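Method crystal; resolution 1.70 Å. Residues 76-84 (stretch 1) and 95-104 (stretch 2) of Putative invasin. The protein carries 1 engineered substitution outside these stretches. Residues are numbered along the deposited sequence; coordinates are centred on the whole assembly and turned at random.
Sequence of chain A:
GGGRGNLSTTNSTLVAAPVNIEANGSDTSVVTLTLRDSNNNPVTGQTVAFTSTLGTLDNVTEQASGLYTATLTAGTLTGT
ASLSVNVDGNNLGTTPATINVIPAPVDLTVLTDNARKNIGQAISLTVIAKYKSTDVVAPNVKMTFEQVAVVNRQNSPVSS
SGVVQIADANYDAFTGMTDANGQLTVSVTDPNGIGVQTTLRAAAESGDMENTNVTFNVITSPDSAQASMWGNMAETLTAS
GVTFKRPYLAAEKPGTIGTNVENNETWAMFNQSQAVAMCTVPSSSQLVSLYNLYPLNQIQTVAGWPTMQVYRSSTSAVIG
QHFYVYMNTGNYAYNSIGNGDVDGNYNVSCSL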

# COMPACT_ATOMS: atom_id res chain seq x y z
N THR A 76 20.29 -6.94 -15.69
CA THR A 76 19.30 -7.01 -14.62
C THR A 76 17.87 -6.84 -15.12
O THR A 76 16.95 -6.71 -14.30
CB THR A 76 19.63 -5.98 -13.55
OG1 THR A 76 19.92 -4.72 -14.18
CG2 THR A 76 20.84 -6.43 -12.75
N LEU A 77 17.65 -6.86 -16.44
CA LEU A 77 16.32 -6.76 -17.03
C LEU A 77 15.88 -8.13 -17.55
O LEU A 77 16.62 -8.78 -18.30
CB LEU A 77 16.30 -5.75 -18.18
CG LEU A 77 16.74 -4.33 -17.80
CD1 LEU A 77 16.80 -3.44 -19.04
CD2 LEU A 77 15.80 -3.77 -16.76
N THR A 78 14.68 -8.54 -17.17
CA THR A 78 14.09 -9.77 -17.67
C THR A 78 13.55 -9.57 -19.08
O THR A 78 13.20 -8.45 -19.48
CB THR A 78 12.97 -10.23 -16.75
OG1 THR A 78 12.02 -9.16 -16.62
CG2 THR A 78 13.51 -10.58 -15.38
N GLY A 79 13.49 -10.65 -19.83
CA GLY A 79 12.94 -10.63 -21.17
C GLY A 79 13.52 -11.76 -21.99
O GLY A 79 13.98 -12.76 -21.45
N THR A 80 13.49 -11.58 -23.30
CA THR A 80 14.11 -12.51 -24.24
C THR A 80 15.26 -11.81 -24.94
O THR A 80 15.05 -10.79 -25.61
CB THR A 80 13.09 -13.03 -25.25
OG1 THR A 80 11.98 -13.62 -24.56
CG2 THR A 80 13.74 -14.07 -26.17
N ALA A 81 16.47 -12.34 -24.77
CA ALA A 81 17.63 -11.81 -25.48
C ALA A 81 17.65 -12.38 -26.89
O ALA A 81 17.77 -13.60 -27.07
CB ALA A 81 18.93 -12.17 -24.76
N SER A 82 17.49 -11.51 -27.89
CA SER A 82 17.63 -11.91 -29.28
C SER A 82 19.06 -11.64 -29.73
O SER A 82 19.57 -10.53 -29.54
CB SER A 82 16.65 -11.16 -30.17
OG SER A 82 15.31 -11.49 -29.83
N LEU A 83 19.69 -12.65 -30.31
CA LEU A 83 21.10 -12.61 -30.70
C LEU A 83 21.20 -12.49 -32.21
O LEU A 83 20.52 -13.21 -32.93
CB LEU A 83 21.82 -13.87 -30.22
CG LEU A 83 21.73 -14.17 -28.73
CD1 LEU A 83 22.17 -15.60 -28.44
CD2 LEU A 83 22.59 -13.20 -27.96
N SER A 84 22.07 -11.60 -32.67
CA SER A 84 22.35 -11.46 -34.10
C SER A 84 23.86 -11.54 -34.33
O SER A 84 24.66 -11.42 -33.40
CB SER A 84 21.82 -10.14 -34.67
OG SER A 84 22.57 -9.04 -34.19
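Stretch 2, residues 95-104: TPATINVIPA

Stretch 2 lies alongside stretch 1 as an antiparallel β-strand. Residues 79-84 form the strand in stretch 1, and residues 98-102 are extended in stretch 2. The two axes approach to 4.6 Å, and their N-to-C directions differ by 155°. Together the stretches bury 597 Å².

The register runs Gly79 with Val101, Thr80 with Asn100, Ala81 with Ile99 and Ser82 with Thr98. Two of these pairs are doubly hydrogen-bonded. Gly79 N gives to Val101 O at 3.0 Å, and Val101 N returns to Gly79 O at 2.9 Å. Ala81 N gives to Ile99 O at 2.8 Å, and Ile99 N to Ala81 O at 3.0 Å. Further along, Leu83 N reaches Ala97 O at 3.1 Å. The other two pairs have no backbone hydrogen bond between them. There the backbones come close through CA-H...O contacts: Thr80 CA lies 3.6 Å from Ile99 O, and Thr98 CA lies 3.2 Å from Ala81 O.

One face of the sheet carries Ala81, Ile99 and Val101, with Gly79 leaving a bare spot. Ala81 is the small residue here. Its methyl is a low point between larger neighbours: Ala81 CB is 4.2 Å from Ile99 CB and 4.1 Å from Val101 CG2. Leu83 is the bump at the far end. Its chi1 is m and its chi2 t, and Leu83 CD1 sits 3.8 Å from Ala97 CB and 3.9 Å from Ile99 CD1. It loses more area to the other stretch than any other residue, 88 Å². Val101, with chi1 t, also touches the backbone beyond the glycine: Val101 CG1 is 3.5 Å from Leu77 O. Gly79 has phi/psi of 155/-157, where a CB would jam against the carbonyl of the preceding residue.

The opposite face is polar and more open. Thr80 CG2 rests 3.8 Å from Thr98 CB, a diagonal contact. Thr80 OG1 and Asn100 OD1 are 3.9 Å apart and do not bond directly. A water off to one side bridges them, 3.2 Å from Thr80 OG1 and donating to Asn100 OD1 at 2.8 Å. Ser82 is short and stands off, with OG 4.5 Å from Thr98 CG2.

At the two ends a side chain packs on backbone. Thr78 CG2 lies 3.5 Å from Pro103 CA and 3.7 Å from Ile102 C. At the other end Pro96 points toward stretch 1, and Pro96 CB lies 3.4 Å from Leu83 O.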

# COMPACT_ATOMS: atom_id res chain seq x y z
N THR A 95 19.22 -17.86 -38.56
CA THR A 95 18.14 -17.82 -37.59
C THR A 95 18.66 -17.29 -36.25
O THR A 95 19.70 -17.75 -35.77
CB THR A 95 17.55 -19.21 -37.39
OG1 THR A 95 17.16 -19.75 -38.66
CG2 THR A 95 16.34 -19.15 -36.47
N PRO A 96 17.98 -16.33 -35.63
CA PRO A 96 18.50 -15.78 -34.37
C PRO A 96 18.31 -16.77 -33.23
O PRO A 96 17.24 -17.35 -33.06
CB PRO A 96 17.67 -14.51 -34.15
CG PRO A 96 16.59 -14.51 -35.20
CD PRO A 96 16.61 -15.86 -35.88
N ALA A 97 19.37 -16.98 -32.47
CA ALA A 97 19.24 -17.69 -31.21
C ALA A 97 18.61 -16.76 -30.18
O ALA A 97 18.68 -15.54 -30.29
CB ALA A 97 20.60 -18.18 -30.71
N THR A 98 17.96 -17.36 -29.19
CA THR A 98 17.38 -16.59 -28.10
C THR A 98 17.80 -17.19 -26.77
O THR A 98 18.12 -18.38 -26.67
CB THR A 98 15.85 -16.53 -28.17
OG1 THR A 98 15.32 -17.86 -28.02
CG2 THR A 98 15.40 -15.93 -29.49
N ILE A 99 17.79 -16.34 -25.75
CA ILE A 99 18.03 -16.74 -24.37
C ILE A 99 16.94 -16.11 -23.52
O ILE A 99 16.72 -14.90 -23.59
CB ILE A 99 19.42 -16.29 -23.88
CG1 ILE A 99 20.52 -16.86 -24.78
CG2 ILE A 99 19.65 -16.72 -22.43
CD1 ILE A 99 21.86 -16.25 -24.56
N ASN A 100 16.24 -16.94 -22.75
CA ASN A 100 15.28 -16.42 -21.78
C ASN A 100 16.04 -15.87 -20.60
O ASN A 100 16.80 -16.60 -19.94
CB ASN A 100 14.32 -17.52 -21.33
CG ASN A 100 13.43 -18.00 -22.45
OD1 ASN A 100 12.96 -17.22 -23.28
ND2 ASN A 100 13.20 -19.31 -22.49
N VAL A 101 15.87 -14.58 -20.33
CA VAL A 101 16.45 -13.93 -19.17
C VAL A 101 15.32 -13.83 -18.15
O VAL A 101 14.46 -12.95 -18.23
CB VAL A 101 17.04 -12.56 -19.52
CG1 VAL A 101 17.84 -12.02 -18.35
CG2 VAL A 101 17.92 -12.66 -20.77
N ILE A 102 15.33 -14.76 -17.20
CA ILE A 102 14.20 -14.95 -16.30
C ILE A 102 14.43 -14.14 -15.03
O ILE A 102 15.55 -13.66 -14.80
CB ILE A 102 13.96 -16.44 -15.99
CG1 ILE A 102 15.09 -17.03 -15.14
CG2 ILE A 102 13.79 -17.22 -17.30
CD1 ILE A 102 14.84 -18.46 -14.70
N PRO A 103 13.41 -13.98 -14.19
CA PRO A 103 13.57 -13.18 -12.97
C PRO A 103 14.62 -13.75 -12.03
O PRO A 103 14.81 -14.97 -11.92
CB PRO A 103 12.18 -13.25 -12.33
CG PRO A 103 11.25 -13.45 -13.46
CD PRO A 103 12.01 -14.33 -14.44
N ALA A 104 15.27 -12.85 -11.31
CA ALA A 104 16.27 -13.24 -10.34
C ALA A 104 15.58 -13.59 -9.02
O ALA A 104 14.78 -12.79 -8.51
CB ALA A 104 17.27 -12.11 -10.11
O HOH W 1 11.71 -15.21 -21.79